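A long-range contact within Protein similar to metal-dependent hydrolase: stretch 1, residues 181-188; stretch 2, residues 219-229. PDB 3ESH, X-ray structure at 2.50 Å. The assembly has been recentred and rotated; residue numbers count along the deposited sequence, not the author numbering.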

# COMPACT_ATOMS: atom_id res chain seq x y z
N HIS A 181 -9.01 -15.22 -7.21
CA HIS A 181 -9.22 -13.78 -7.14
C HIS A 181 -8.46 -13.05 -8.25
O HIS A 181 -7.24 -13.09 -8.30
CB HIS A 181 -8.74 -13.27 -5.77
CG HIS A 181 -8.97 -11.80 -5.54
ND1 HIS A 181 -10.11 -11.15 -5.96
CD2 HIS A 181 -8.24 -10.88 -4.86
CE1 HIS A 181 -10.08 -9.90 -5.55
NE2 HIS A 181 -8.96 -9.71 -4.88
N SER A 182 -9.19 -12.38 -9.15
CA SER A 182 -8.54 -11.67 -10.24
C SER A 182 -8.62 -10.17 -10.08
O SER A 182 -7.66 -9.46 -10.39
CB SER A 182 -9.16 -12.05 -11.59
OG SER A 182 -10.36 -11.34 -11.83
N GLY A 183 -9.74 -9.67 -9.59
CA GLY A 183 -9.89 -8.25 -9.44
C GLY A 183 -10.12 -7.68 -10.81
O GLY A 183 -10.39 -8.42 -11.75
N GLY A 184 -10.03 -6.36 -10.95
CA GLY A 184 -10.22 -5.77 -12.26
C GLY A 184 -11.63 -5.29 -12.50
O GLY A 184 -11.94 -4.13 -12.21
N HIS A 185 -12.48 -6.16 -13.03
CA HIS A 185 -13.87 -5.79 -13.27
C HIS A 185 -14.50 -5.37 -11.96
O HIS A 185 -15.30 -4.45 -11.87
CB HIS A 185 -14.65 -6.99 -13.81
CG HIS A 185 -16.10 -6.71 -14.02
ND1 HIS A 185 -16.58 -6.00 -15.11
CD2 HIS A 185 -17.19 -7.02 -13.27
CE1 HIS A 185 -17.89 -5.90 -15.02
NE2 HIS A 185 -18.29 -6.50 -13.92
N SER A 186 -14.10 -6.09 -10.92
CA SER A 186 -14.60 -5.86 -9.58
C SER A 186 -13.40 -6.00 -8.67
O SER A 186 -12.45 -6.69 -9.01
CB SER A 186 -15.63 -6.95 -9.27
OG SER A 186 -16.37 -6.60 -8.14
N PHE A 187 -13.41 -5.37 -7.50
CA PHE A 187 -12.26 -5.53 -6.63
C PHE A 187 -12.16 -6.97 -6.20
O PHE A 187 -11.06 -7.48 -5.98
CB PHE A 187 -12.35 -4.67 -5.38
CG PHE A 187 -11.11 -4.74 -4.54
CD1 PHE A 187 -9.97 -4.02 -4.90
CD2 PHE A 187 -11.04 -5.60 -3.46
CE1 PHE A 187 -8.79 -4.15 -4.19
CE2 PHE A 187 -9.87 -5.74 -2.74
CZ PHE A 187 -8.74 -5.03 -3.11
N GLY A 188 -13.30 -7.64 -6.08
CA GLY A 188 -13.29 -9.02 -5.65
C GLY A 188 -13.60 -10.01 -6.75
O GLY A 188 -13.84 -11.18 -6.48
N VAL A 219 -11.45 -3.78 -22.53
CA VAL A 219 -12.15 -4.05 -21.28
C VAL A 219 -13.37 -3.14 -21.16
O VAL A 219 -13.40 -2.04 -21.71
CB VAL A 219 -11.23 -3.83 -20.05
CG1 VAL A 219 -10.04 -4.75 -20.13
CG2 VAL A 219 -10.77 -2.38 -19.97
N THR A 220 -14.39 -3.60 -20.44
CA THR A 220 -15.61 -2.81 -20.28
C THR A 220 -15.34 -1.56 -19.43
O THR A 220 -14.37 -1.52 -18.65
CB THR A 220 -16.74 -3.60 -19.60
OG1 THR A 220 -16.56 -3.56 -18.18
CG2 THR A 220 -16.74 -5.05 -20.06
N ALA A 221 -16.20 -0.55 -19.57
CA ALA A 221 -16.06 0.66 -18.79
C ALA A 221 -16.56 0.39 -17.36
O ALA A 221 -16.33 1.19 -16.44
CB ALA A 221 -16.85 1.77 -19.41
N TYR A 222 -17.25 -0.74 -17.18
CA TYR A 222 -17.78 -1.14 -15.87
C TYR A 222 -16.66 -1.53 -14.93
O TYR A 222 -16.80 -1.42 -13.71
CB TYR A 222 -18.73 -2.34 -16.01
CG TYR A 222 -20.02 -2.04 -16.73
CD1 TYR A 222 -20.92 -1.10 -16.23
CD2 TYR A 222 -20.35 -2.68 -17.92
CE1 TYR A 222 -22.11 -0.80 -16.90
CE2 TYR A 222 -21.54 -2.40 -18.60
CZ TYR A 222 -22.41 -1.45 -18.08
OH TYR A 222 -23.57 -1.16 -18.75
N ASP A 223 -15.55 -1.99 -15.50
CA ASP A 223 -14.40 -2.40 -14.71
C ASP A 223 -13.97 -1.27 -13.79
O ASP A 223 -13.62 -0.19 -14.26
CB ASP A 223 -13.25 -2.82 -15.64
CG ASP A 223 -13.52 -4.13 -16.35
OD1 ASP A 223 -14.68 -4.39 -16.71
OD2 ASP A 223 -12.57 -4.91 -16.58
N ASP A 224 -13.99 -1.52 -12.49
CA ASP A 224 -13.60 -0.50 -11.53
C ASP A 224 -12.10 -0.26 -11.54
O ASP A 224 -11.63 0.83 -11.23
CB ASP A 224 -14.09 -0.86 -10.13
CG ASP A 224 -15.62 -0.84 -10.03
OD1 ASP A 224 -16.27 -0.17 -10.86
OD2 ASP A 224 -16.17 -1.49 -9.11
N TYR A 225 -11.33 -1.29 -11.91
CA TYR A 225 -9.87 -1.18 -11.97
C TYR A 225 -9.36 -1.75 -13.29
O TYR A 225 -8.71 -2.80 -13.33
CB TYR A 225 -9.23 -1.91 -10.79
CG TYR A 225 -9.77 -1.44 -9.46
CD1 TYR A 225 -10.91 -2.01 -8.90
CD2 TYR A 225 -9.17 -0.38 -8.78
CE1 TYR A 225 -11.45 -1.55 -7.71
CE2 TYR A 225 -9.70 0.10 -7.59
CZ TYR A 225 -10.85 -0.49 -7.06
OH TYR A 225 -11.39 -0.01 -5.87
N PRO A 226 -9.66 -1.06 -14.41
CA PRO A 226 -9.23 -1.50 -15.74
C PRO A 226 -7.74 -1.86 -15.86
O PRO A 226 -7.40 -2.76 -16.62
CB PRO A 226 -9.62 -0.31 -16.64
CG PRO A 226 -9.69 0.85 -15.68
CD PRO A 226 -10.34 0.24 -14.48
N MSE A 227 -6.86 -1.19 -15.12
CA MSE A 227 -5.45 -1.52 -15.24
C MSE A 227 -5.17 -2.95 -14.73
O MSE A 227 -4.28 -3.63 -15.24
CB MSE A 227 -4.59 -0.51 -14.46
CG MSE A 227 -4.60 0.91 -14.96
SE MSE A 227 -4.04 1.09 -16.84
CE MSE A 227 -5.72 1.22 -17.56
N GLN A 228 -5.93 -3.39 -13.73
CA GLN A 228 -5.77 -4.73 -13.19
C GLN A 228 -6.41 -5.75 -14.13
O GLN A 228 -5.96 -6.88 -14.23
CB GLN A 228 -6.39 -4.81 -11.79
CG GLN A 228 -6.46 -6.22 -11.16
CD GLN A 228 -5.09 -6.79 -10.84
OE1 GLN A 228 -4.12 -6.05 -10.64
NE2 GLN A 228 -5.02 -8.12 -10.75
N SER A 229 -7.46 -5.33 -14.82
CA SER A 229 -8.15 -6.19 -15.77
C SER A 229 -7.19 -6.53 -16.91
O SER A 229 -7.06 -7.67 -17.30
CB SER A 229 -9.38 -5.50 -16.34
OG SER A 229 -10.37 -5.38 -15.35
O HOH W 1 -14.82 -2.93 -7.02

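Loops that meet far from each other in sequence often rely on main-chain carbonyls not used up by a helix or sheet, and the contact between residues 181-188 and 219-229 is a compact example. The pairs that touch lie at least 35 residues apart. Through the contact itself the first stretch has no regular secondary structure, while the second runs as loop and turn until a helix begins at Pro226, with Tyr225 in the N-cap position. The chains come closest around two points: the CA atoms of His185 and Asp223 lie 3.7 Å apart, and those of Gly184 and Ser229 4.1 Å apart.

Two main-chain hydrogen bonds fasten the loops at consecutive residues. Tyr225 N donates to Gly184 O at 2.9 Å, and Asp224 N donates to His185 O at 3.3 Å, with N-H...O angles of 155° and 165°. As one chain advances the other steps back, and both donors come from the second stretch. A carbon-bound hydrogen adds to this, since Gly184 CA approaches Tyr225 O at 3.5 Å with a favourable angle. Tyr225 O also accepts from Gln228 N (2.9 Å) and Ser229 N (3.2 Å) in the first turn of the helix.

Such closeness depends on glycine. Gly184 adopts phi/psi of 95/-90, angles at which a CB would be jammed against the preceding carbonyl oxygen; an ideal CB would also sit 2.5 Å from Ser229 OG, a clash. With hydrogen in that place, Gly184 CA can rest 3.1 Å from Ser229 OG.

Among the side chains, Asp223 is the organizing centre. Its carboxylate carries negative charge on two oxygens, and donors from both stretches converge on it. His185 ND1 donates to Asp223 OD1 at 3.0 Å, reaching it at the edge of the imidazole, where a ring nitrogen's hydrogen must point. Within the second stretch, Thr220 OG1 donates to the same Asp223 OD1 at 2.5 Å, while Ser229 OG donates to Asp223 OD2 at 2.6 Å. The aspartate thereby ties the loop to the start of the helix as well as to the histidine. Tyr222 adds a nonpolar contact, its CB lying 3.8 Å from His185 CE1.

Gln228 points toward the first stretch from the helix, and its amide satisfies another main-chain acceptor: Gln228 NE2 donates to Ser182 O at 3.0 Å. On the way, its aliphatic portion packs against the glycines, with Gln228 CG 3.6 Å from Gly184 N.

Aromatic packing supplies a less polar part of the contact. Phe187 turns its ring edge toward the face of Tyr225 in an offset arrangement, with centroids 5.9 Å apart and planes at 71°, an arrangement that generally favours weakly positive ring hydrogens near pi density. Phe187 CB also touches Tyr225 CE1 at 4.0 Å. Nearby, the oxygen of water 1 accepts from Phe187 N at 2.9 Å and lies 2.9 Å from Asp224 OD2, so it can bridge the two stretches where no direct bond joins these groups.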